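Local coordinates for BamaA.19900.a (Balamuthia mandrillaris, PDB 6VZZ), which probably phosphorylates glucose at its 6-hydroxyl with ATP, as glucokinases do, and holds beta-D-glucopyranose in its active site, at residues G119-T122 / H123-L126; E148-C151 / Y152-S156; M332-G336 / D337-N341. All coordinates share one frame; numbering follows the deposited sequence.

Along the chain the three contacts come in series, contact 1 first, then contact 2, then contact 3. Contact 1 (119-126) stands apart at the surface, its centre about 27 Å from that of contact 2 and about 28 Å from that of contact 3; it joins the short helix 121-124 to edge strand 125-127 of a three-stranded antiparallel sheet. Contacts 2 and 3 touch: helix 146-159 lies against strand 331-335 of the six-stranded mixed sheet, where Val154 CG1 is 3.9 Å from Leu333 CD2. They build one helix-on-sheet layer of the actin-like ATPase fold, and because helix 146-159 begins at the glucose-pocket residue Asp146, this layer lies beside the sugar site.

Contact 1: residues G119-T122 / H123-L126; sequences GDAT and HRRL
Asp120 CG sits between its backbone N and carbonyl carbon (chi1 73°), and this torsion turns the carboxylate forward over the start of the short helix 121-124, toward His123. Arg124 begins with CG beside its backbone N and then bends at chi3 (-81°), which folds the guanidinium back over Ala121 with NE turned to Gly119 O. Arg124 NE gives a hydrogen bond to Gly119 O at 3.2 Å (N-H...O angle 163°). The carbonyl oxygen lies in the guanidinium plane, although the donor stands above the carbonyl plane. One face of the same guanidinium rests on Ala121 CA, which is 3.7 Å from Arg124 NH2. Asp120 is the N-cap: its OD1 accepts a weak capping bond from His123 N at 3.3 Å and also comes close to CD2 of the imidazole, whose plane is steeply inclined to the carboxylate. Ala121 O receives Arg124 N at 3.2 Å and, weakly, Arg125 N. The small methyl of Ala121 lies over one face of the Arg125 guanidinium, with CB 4.0 Å from NH1. Gly119 suits its place because a side chain at its backbone angles would collide with the preceding carbonyl oxygen. His123 ND1 bonds to Asp71 and Arg125 NE forms a salt bridge with Asp113. Aspartate is apt at the cap, since its short acidic chain can reach an amide of the first turn and probably interacts favourably with the helix dipole; with the straighter bond from Arg124 NE to Gly119 O, this weak cap probably helps hold the short helix to the preceding loop.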
# COMPACT_ATOMS: atom_id res chain seq x y z
N GLY A 119 -25.91 12.26 1.82
CA GLY A 119 -26.69 12.90 0.77
C GLY A 119 -26.20 12.58 -0.63
O GLY A 119 -25.42 11.65 -0.84
N ASP A 120 -26.68 13.35 -1.60
CA ASP A 120 -26.30 13.15 -2.99
C ASP A 120 -24.91 13.73 -3.23
O ASP A 120 -24.26 14.27 -2.33
CB ASP A 120 -27.35 13.77 -3.92
CG ASP A 120 -27.32 15.29 -3.94
OD1 ASP A 120 -26.86 15.92 -2.96
OD2 ASP A 120 -27.76 15.87 -4.95
N ALA A 121 -24.45 13.64 -4.49
CA ALA A 121 -23.08 14.01 -4.82
C ALA A 121 -22.81 15.48 -4.51
O ALA A 121 -21.70 15.83 -4.09
CB ALA A 121 -22.81 13.73 -6.29
N THR A 122 -23.79 16.35 -4.72
CA THR A 122 -23.58 17.77 -4.42
C THR A 122 -23.28 17.98 -2.94
O THR A 122 -22.47 18.85 -2.59
CB THR A 122 -24.81 18.58 -4.82
OG1 THR A 122 -25.21 18.22 -6.15
CG2 THR A 122 -24.50 20.08 -4.77
N HIS A 123 -23.91 17.20 -2.07
CA HIS A 123 -23.74 17.38 -0.64
C HIS A 123 -22.51 16.68 -0.10
O HIS A 123 -22.16 16.87 1.07
CB HIS A 123 -25.00 16.90 0.08
CG HIS A 123 -26.19 17.80 -0.14
ND1 HIS A 123 -26.98 18.27 0.89
CD2 HIS A 123 -26.70 18.33 -1.28
CE1 HIS A 123 -27.93 19.04 0.39
NE2 HIS A 123 -27.78 19.09 -0.92
N ARG A 124 -21.83 15.87 -0.92
CA ARG A 124 -20.59 15.24 -0.53
C ARG A 124 -19.37 15.87 -1.19
O ARG A 124 -18.25 15.64 -0.72
CB ARG A 124 -20.62 13.74 -0.88
CG ARG A 124 -21.61 12.95 -0.04
CD ARG A 124 -21.55 11.45 -0.35
NE ARG A 124 -22.31 11.13 -1.55
CZ ARG A 124 -21.77 10.77 -2.71
NH1 ARG A 124 -20.45 10.65 -2.84
NH2 ARG A 124 -22.55 10.51 -3.75
N ARG A 125 -19.55 16.66 -2.23
CA ARG A 125 -18.46 17.24 -2.99
C ARG A 125 -18.36 18.74 -2.75
O ARG A 125 -19.37 19.43 -2.57
CB ARG A 125 -18.63 16.95 -4.49
CG ARG A 125 -18.55 15.46 -4.78
CD ARG A 125 -18.75 15.11 -6.24
NE ARG A 125 -18.42 13.70 -6.45
CZ ARG A 125 -18.77 13.01 -7.53
NH1 ARG A 125 -19.47 13.59 -8.49
NH2 ARG A 125 -18.42 11.73 -7.64
N LEU A 126 -17.13 19.25 -2.73
CA LEU A 126 -16.85 20.65 -2.47
C LEU A 126 -15.83 21.14 -3.49
O LEU A 126 -14.71 20.61 -3.54
CB LEU A 126 -16.33 20.86 -1.04
CG LEU A 126 -15.89 22.27 -0.62
CD1 LEU A 126 -17.05 23.26 -0.64
CD2 LEU A 126 -15.23 22.25 0.76

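Contact 2: residues E148-C151 / Y152-S156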
# COMPACT_ATOMS: atom_id res chain seq x y z
N GLU A 148 -3.06 12.91 4.59
CA GLU A 148 -1.97 13.58 3.91
C GLU A 148 -1.56 14.84 4.68
O GLU A 148 -0.37 15.14 4.82
CB GLU A 148 -2.38 13.90 2.47
CG GLU A 148 -1.43 14.78 1.69
CD GLU A 148 -1.86 14.95 0.24
OE1 GLU A 148 -3.04 14.64 -0.09
OE2 GLU A 148 -1.03 15.41 -0.58
N GLY A 149 -2.54 15.58 5.21
CA GLY A 149 -2.21 16.72 6.05
C GLY A 149 -1.53 16.32 7.35
O GLY A 149 -0.62 17.01 7.82
N THR A 150 -1.97 15.21 7.95
CA THR A 150 -1.33 14.71 9.16
C THR A 150 0.15 14.46 8.92
O THR A 150 1.00 14.86 9.72
CB THR A 150 -2.00 13.41 9.62
OG1 THR A 150 -3.39 13.65 9.88
CG2 THR A 150 -1.33 12.88 10.87
N CYS A 151 0.48 13.83 7.79
CA CYS A 151 1.88 13.53 7.51
C CYS A 151 2.71 14.80 7.40
O CYS A 151 3.82 14.86 7.95
CB CYS A 151 1.98 12.68 6.25
SG CYS A 151 1.21 11.06 6.48
N TYR A 152 2.20 15.83 6.71
CA TYR A 152 2.96 17.07 6.64
C TYR A 152 3.15 17.68 8.02
O TYR A 152 4.21 18.22 8.33
CB TYR A 152 2.28 18.06 5.69
CG TYR A 152 2.44 17.71 4.24
CD1 TYR A 152 3.69 17.77 3.63
CD2 TYR A 152 1.35 17.30 3.48
CE1 TYR A 152 3.85 17.45 2.29
CE2 TYR A 152 1.50 16.96 2.15
CZ TYR A 152 2.75 17.04 1.56
OH TYR A 152 2.89 16.71 0.23
N GLY A 153 2.13 17.57 8.87
CA GLY A 153 2.28 18.00 10.24
C GLY A 153 3.35 17.22 10.97
O GLY A 153 4.20 17.80 11.66
N VAL A 154 3.32 15.89 10.84
CA VAL A 154 4.33 15.04 11.47
C VAL A 154 5.71 15.39 10.95
O VAL A 154 6.65 15.61 11.73
CB VAL A 154 4.01 13.56 11.24
CG1 VAL A 154 5.17 12.70 11.70
CG2 VAL A 154 2.74 13.17 11.96
N SER A 155 5.85 15.45 9.62
CA SER A 155 7.15 15.75 9.02
C SER A 155 7.66 17.11 9.48
O SER A 155 8.85 17.27 9.78
CB SER A 155 7.04 15.70 7.50
OG SER A 155 8.27 16.10 6.89
N SER A 156 6.76 18.10 9.55
CA SER A 156 7.14 19.42 10.04
C SER A 156 7.66 19.35 11.47
O SER A 156 8.69 19.97 11.80
CB SER A 156 5.93 20.35 9.93
OG SER A 156 6.19 21.55 10.62
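Glu148 O accepts from Tyr152 N at 3.3 Å, the first of four successive i to i+4 hydrogen bonds that make 148-156 a regular stretch of alpha-helix 146-159. Gly153 N bonds to Gly149 O, Val154 N to Thr150 O at 2.8 Å, and Ser155 N to Cys151 O at 2.7 Å, this last one nearly straight at 173°. On the flank of this turn Glu148 and Tyr152 lie side by side and point the same way. CG of Glu148 is anti to the backbone N (chi1 172°), which sets it 3.7 Å from Tyr152 CE2; the extended chain beyond carries the carboxylate along the ring. The carboxylate is inclined by 28° to the ring. Gly149 CA meets the edge of that ring, near its plane. Further round the helix, Thr150 CG2 and Val154 CG2 approach to 4.2 Å, a loose methyl contact one turn apart. Val154, apolar, and Cys151, small and only weakly polar, suit the buried side, where both meet Leu200 of strand 195-201. The polar groups have partners beyond the segment: Glu148 OE1 bonds to Asn145 N, and Thr150 OG1 to Asn381 and Asp146 O. Glu148 therefore uses its CG methylene against the tyrosine and its carboxylate on the backbone of glucose-pocket residue Asn145, a second-shell link that probably helps to position the first turn of the helix beside the sugar.

Contact 3: residues M332-G336 / D337-N341; sequences MLLAG and DNQVN
Gln339 reaches back from the short helix 337-340 to the strand it follows, and its aliphatic part makes the main side-chain contact with Leu334. Its CG is 3.9 Å from Leu334 CB, and the amide carbon CD is equally near that same atom. With CG anti to the backbone N (chi1 -178°) and a bend at chi2 (59°), the chain turns alongside Leu334. Gln339 CB also lies 3.4 Å from Gly336 O, the oxygen that accepts a weak hydrogen bond from Gln339 N at 3.2 Å. Val340 CG2 brushes that carbonyl more distantly, at 3.9 Å. Gly336 makes the turn possible: its positive phi of 110° would press a side chain against the preceding carbonyl oxygen, so glycine alone suits it comfortably. In the second shell, Gln339 NE2 is hydrogen-bonded to Asn343, which gives the buried amide a polar partner. Asp337 OD1 accepts from Val378 N, anchoring the first residue of the helix to the chain beyond strand 370-374, while Gly336 N is bonded to Gln374 of that strand. Leucine fits position 334 because its side chain packs on Leu316 of helix 303-327 and Leu346 of helix 343-348, whereas Ala335 has only a methyl to place against Thr150 of helix 146-159. The whole is a glycine-containing turn leading into the short helix 337-340 at the end of strand 331-335, an inner strand of the six-stranded sheet, with helices packed on both faces, an arrangement consistent with the actin-like ATPase fold of sugar kinases.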
# COMPACT_ATOMS: atom_id res chain seq x y z
N MET A 332 5.23 2.92 12.73
CA MET A 332 3.89 3.43 12.49
C MET A 332 3.48 4.37 13.62
O MET A 332 3.95 4.25 14.75
CB MET A 332 2.87 2.30 12.32
CG MET A 332 2.99 1.20 13.32
SD MET A 332 1.71 -0.06 13.12
CE MET A 332 1.92 -0.89 14.69
N LEU A 333 2.60 5.30 13.29
CA LEU A 333 2.13 6.33 14.21
C LEU A 333 0.62 6.27 14.29
O LEU A 333 -0.06 6.39 13.26
CB LEU A 333 2.60 7.72 13.77
CG LEU A 333 4.09 8.05 13.86
CD1 LEU A 333 4.92 7.39 12.76
CD2 LEU A 333 4.26 9.55 13.82
N LEU A 334 0.08 6.07 15.49
CA LEU A 334 -1.35 6.21 15.73
C LEU A 334 -1.63 7.67 16.08
O LEU A 334 -1.13 8.17 17.10
CB LEU A 334 -1.82 5.28 16.86
CG LEU A 334 -1.54 3.78 16.63
CD1 LEU A 334 -1.98 2.92 17.81
CD2 LEU A 334 -2.22 3.33 15.35
N ALA A 335 -2.39 8.35 15.24
CA ALA A 335 -2.54 9.79 15.34
C ALA A 335 -4.01 10.17 15.48
O ALA A 335 -4.91 9.35 15.31
CB ALA A 335 -1.94 10.49 14.11
N GLY A 336 -4.23 11.43 15.80
CA GLY A 336 -5.53 12.03 16.00
C GLY A 336 -5.75 12.38 17.46
O GLY A 336 -5.17 11.77 18.36
N ASP A 337 -6.59 13.39 17.70
CA ASP A 337 -6.91 13.75 19.08
C ASP A 337 -7.76 12.69 19.75
O ASP A 337 -7.70 12.53 20.98
CB ASP A 337 -7.60 15.11 19.14
CG ASP A 337 -6.65 16.28 18.86
OD1 ASP A 337 -5.44 16.04 18.66
OD2 ASP A 337 -7.11 17.44 18.83
N ASN A 338 -8.53 11.94 18.98
CA ASN A 338 -9.29 10.84 19.56
C ASN A 338 -8.38 9.75 20.11
O ASN A 338 -8.73 9.10 21.10
CB ASN A 338 -10.24 10.25 18.53
CG ASN A 338 -11.36 9.49 19.16
OD1 ASN A 338 -12.02 9.97 20.09
ND2 ASN A 338 -11.58 8.27 18.67
N GLN A 339 -7.22 9.54 19.47
CA GLN A 339 -6.31 8.50 19.92
C GLN A 339 -5.79 8.78 21.32
O GLN A 339 -5.56 7.85 22.10
CB GLN A 339 -5.14 8.37 18.94
CG GLN A 339 -4.14 7.29 19.29
CD GLN A 339 -4.77 5.91 19.37
OE1 GLN A 339 -5.54 5.51 18.49
NE2 GLN A 339 -4.46 5.19 20.42
N VAL A 340 -5.62 10.06 21.66
CA VAL A 340 -5.17 10.44 23.00
C VAL A 340 -6.05 9.81 24.07
O VAL A 340 -5.56 9.26 25.06
CB VAL A 340 -5.15 11.98 23.13
CG1 VAL A 340 -4.65 12.39 24.50
CG2 VAL A 340 -4.29 12.58 22.03
N ASN A 341 -7.37 9.86 23.89
CA ASN A 341 -8.28 9.34 24.90
C ASN A 341 -8.34 7.81 24.93
O ASN A 341 -8.93 7.26 25.86
CB ASN A 341 -9.70 9.88 24.68
CG ASN A 341 -9.75 11.40 24.72
OD1 ASN A 341 -10.22 12.03 23.79
ND2 ASN A 341 -9.28 11.98 25.81